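PDB 3WND: protein translation elongation factor 1A from Methanosarcina mazei, which probably acts as a translation elongation factor, a SelB/EF-Tu/aIF2 gamma-like protein that in its GTP-bound form binds cysteinyl-tRNA(Cys). Local coordinates for residues Y283-V289 with S332-L338. Numbering follows the deposited sequence.
Sequences YTLECTV and STCVLEL
L285 and L336 form the middle hydrogen-bonded pair of an antiparallel ladder between strands 282-289 and 333-340, neighbouring staves of the C-terminal beta barrel. L336 N donates to L285 O at 2.7 Å, and L285 N returns a bond to L336 O. Y283 pairs with L338 and C287 with C334 in the same two-bond way. V289 N adds a bond to S332 O at 2.8 Å.

The face with Y283, L285, C287, C334, L336 and L338 is buried and mostly apolar. The CD1 methyls of L285 and L338 touch at 3.7 Å, with the side chains crossing at about a right angle. C287 SG is swung anti to its own carbonyl carbon (chi1 -67°), where it meets L336 CD1 at 3.9 Å.

On the more open face, V335 CG1 touches T284 CG2 at 3.7 Å, and V335 CG2 rests against E286 CD. The E286 carboxylate is held by a salt bridge to K370. With an alanine at V335 both methyls go, which would probably leave a gap beside T284 CG2.

L336 and L338 pack on L354 of strand 352-355. The next staves are strand 363-369 beside 282-289 and strand 309-320 beside 333-340.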
loop_
_atom_site.group_PDB
_atom_site.type_symbol
_atom_site.label_atom_id
_atom_site.label_comp_id
_atom_site.label_asym_id
_atom_site.label_seq_id
_atom_site.Cartn_x
_atom_site.Cartn_y
_atom_site.Cartn_z
ATOM N N TYR A 283 -9.039 4.330 19.892
ATOM C CA TYR A 283 -9.835 3.828 18.749
ATOM C C TYR A 283 -10.882 2.905 19.234
ATOM O O TYR A 283 -10.614 2.117 20.104
ATOM C CB TYR A 283 -8.955 3.077 17.707
ATOM C CG TYR A 283 -7.685 3.851 17.447
ATOM C CD1 TYR A 283 -7.665 4.900 16.529
ATOM C CD2 TYR A 283 -6.557 3.623 18.249
ATOM C CE1 TYR A 283 -6.499 5.632 16.364
ATOM C CE2 TYR A 283 -5.363 4.288 18.065
ATOM C CZ TYR A 283 -5.360 5.343 17.157
ATOM O OH TYR A 283 -4.204 6.084 16.971
ATOM N N THR A 284 -12.052 2.972 18.643
ATOM C CA THR A 284 -13.039 1.916 18.854
ATOM C C THR A 284 -13.322 1.289 17.494
ATOM O O THR A 284 -13.905 1.933 16.618
ATOM C CB THR A 284 -14.365 2.535 19.379
ATOM O OG1 THR A 284 -14.098 3.325 20.545
ATOM C CG2 THR A 284 -15.405 1.454 19.678
ATOM N N LEU A 285 -12.847 0.059 17.277
ATOM C CA LEU A 285 -12.957 -0.620 15.944
ATOM C C LEU A 285 -13.901 -1.812 15.905
ATOM O O LEU A 285 -13.817 -2.716 16.793
ATOM C CB LEU A 285 -11.565 -1.123 15.498
ATOM C CG LEU A 285 -10.470 -0.039 15.476
ATOM C CD1 LEU A 285 -9.126 -0.626 15.018
ATOM C CD2 LEU A 285 -10.825 1.140 14.538
ATOM N N GLU A 286 -14.700 -1.913 14.814
ATOM C CA GLU A 286 -15.496 -3.100 14.513
ATOM C C GLU A 286 -14.505 -3.950 13.671
ATOM O O GLU A 286 -14.090 -3.537 12.593
ATOM C CB GLU A 286 -16.714 -2.759 13.652
ATOM C CG GLU A 286 -17.759 -1.857 14.330
ATOM C CD GLU A 286 -19.070 -2.588 14.595
ATOM O OE1 GLU A 286 -19.095 -3.842 14.469
ATOM O OE2 GLU A 286 -20.085 -1.913 14.900
ATOM N N CYS A 287 -14.130 -5.102 14.195
ATOM C CA CYS A 287 -13.000 -5.891 13.663
ATOM C C CYS A 287 -13.473 -7.260 13.256
ATOM O O CYS A 287 -14.436 -7.849 13.842
ATOM C CB CYS A 287 -11.945 -6.098 14.765
ATOM S SG CYS A 287 -11.136 -4.564 15.272
ATOM N N THR A 288 -12.745 -7.796 12.285
ATOM C CA THR A 288 -12.935 -9.126 11.819
ATOM C C THR A 288 -11.548 -9.732 12.017
ATOM O O THR A 288 -10.551 -9.247 11.421
ATOM C CB THR A 288 -13.305 -9.143 10.327
ATOM O OG1 THR A 288 -14.614 -8.617 10.155
ATOM C CG2 THR A 288 -13.378 -10.544 9.900
ATOM N N VAL A 289 -11.482 -10.753 12.870
ATOM C CA VAL A 289 -10.216 -11.430 13.225
ATOM C C VAL A 289 -9.871 -12.598 12.307
ATOM O O VAL A 289 -10.707 -13.406 11.954
ATOM C CB VAL A 289 -10.336 -11.959 14.696
ATOM C CG1 VAL A 289 -9.020 -12.612 15.184
ATOM C CG2 VAL A 289 -10.819 -10.836 15.681
ATOM N N SER A 332 -13.460 -14.588 14.308
ATOM C CA SER A 332 -14.673 -14.007 14.858
ATOM C C SER A 332 -14.744 -12.531 14.556
ATOM O O SER A 332 -13.742 -11.959 14.086
ATOM C CB SER A 332 -14.699 -14.245 16.357
ATOM O OG SER A 332 -13.892 -13.303 17.059
ATOM N N THR A 333 -15.888 -11.905 14.878
ATOM C CA THR A 333 -16.075 -10.495 14.745
ATOM C C THR A 333 -16.327 -9.911 16.152
ATOM O O THR A 333 -16.905 -10.554 17.015
ATOM C CB THR A 333 -17.219 -10.119 13.763
ATOM O OG1 THR A 333 -18.413 -10.636 14.300
ATOM C CG2 THR A 333 -17.049 -10.708 12.375
ATOM N N CYS A 334 -15.792 -8.740 16.397
ATOM C CA CYS A 334 -15.858 -8.125 17.706
ATOM C C CYS A 334 -15.680 -6.618 17.552
ATOM O O CYS A 334 -15.319 -6.137 16.481
ATOM C CB CYS A 334 -14.772 -8.698 18.611
ATOM S SG CYS A 334 -13.100 -8.304 18.059
ATOM N N VAL A 335 -15.941 -5.911 18.643
ATOM C CA VAL A 335 -15.509 -4.553 18.797
ATOM C C VAL A 335 -14.331 -4.515 19.706
ATOM O O VAL A 335 -14.324 -5.110 20.834
ATOM C CB VAL A 335 -16.659 -3.603 19.264
ATOM C CG1 VAL A 335 -16.098 -2.208 19.557
ATOM C CG2 VAL A 335 -17.762 -3.588 18.176
ATOM N N LEU A 336 -13.302 -3.797 19.254
ATOM C CA LEU A 336 -12.164 -3.585 20.087
ATOM C C LEU A 336 -12.032 -2.103 20.498
ATOM O O LEU A 336 -12.026 -1.210 19.652
ATOM C CB LEU A 336 -10.867 -4.040 19.441
ATOM C CG LEU A 336 -10.746 -5.555 19.130
ATOM C CD1 LEU A 336 -9.355 -5.857 18.493
ATOM C CD2 LEU A 336 -10.950 -6.411 20.382
ATOM N N GLU A 337 -11.959 -1.853 21.820
ATOM C CA GLU A 337 -11.618 -0.517 22.265
ATOM C C GLU A 337 -10.109 -0.585 22.457
ATOM O O GLU A 337 -9.607 -1.378 23.235
ATOM C CB GLU A 337 -12.445 -0.196 23.570
ATOM C CG GLU A 337 -13.657 0.657 23.158
ATOM C CD GLU A 337 -14.793 0.650 24.153
ATOM O OE1 GLU A 337 -14.473 0.474 25.315
ATOM O OE2 GLU A 337 -16.002 0.799 23.793
ATOM N N LEU A 338 -9.376 0.259 21.725
ATOM C CA LEU A 338 -7.926 0.235 21.753
ATOM C C LEU A 338 -7.341 1.580 22.287
ATOM O O LEU A 338 -7.882 2.591 21.984
ATOM C CB LEU A 338 -7.422 0.013 20.294
ATOM C CG LEU A 338 -7.830 -1.303 19.667
ATOM C CD1 LEU A 338 -7.280 -1.229 18.225
ATOM C CD2 LEU A 338 -7.211 -2.512 20.390
#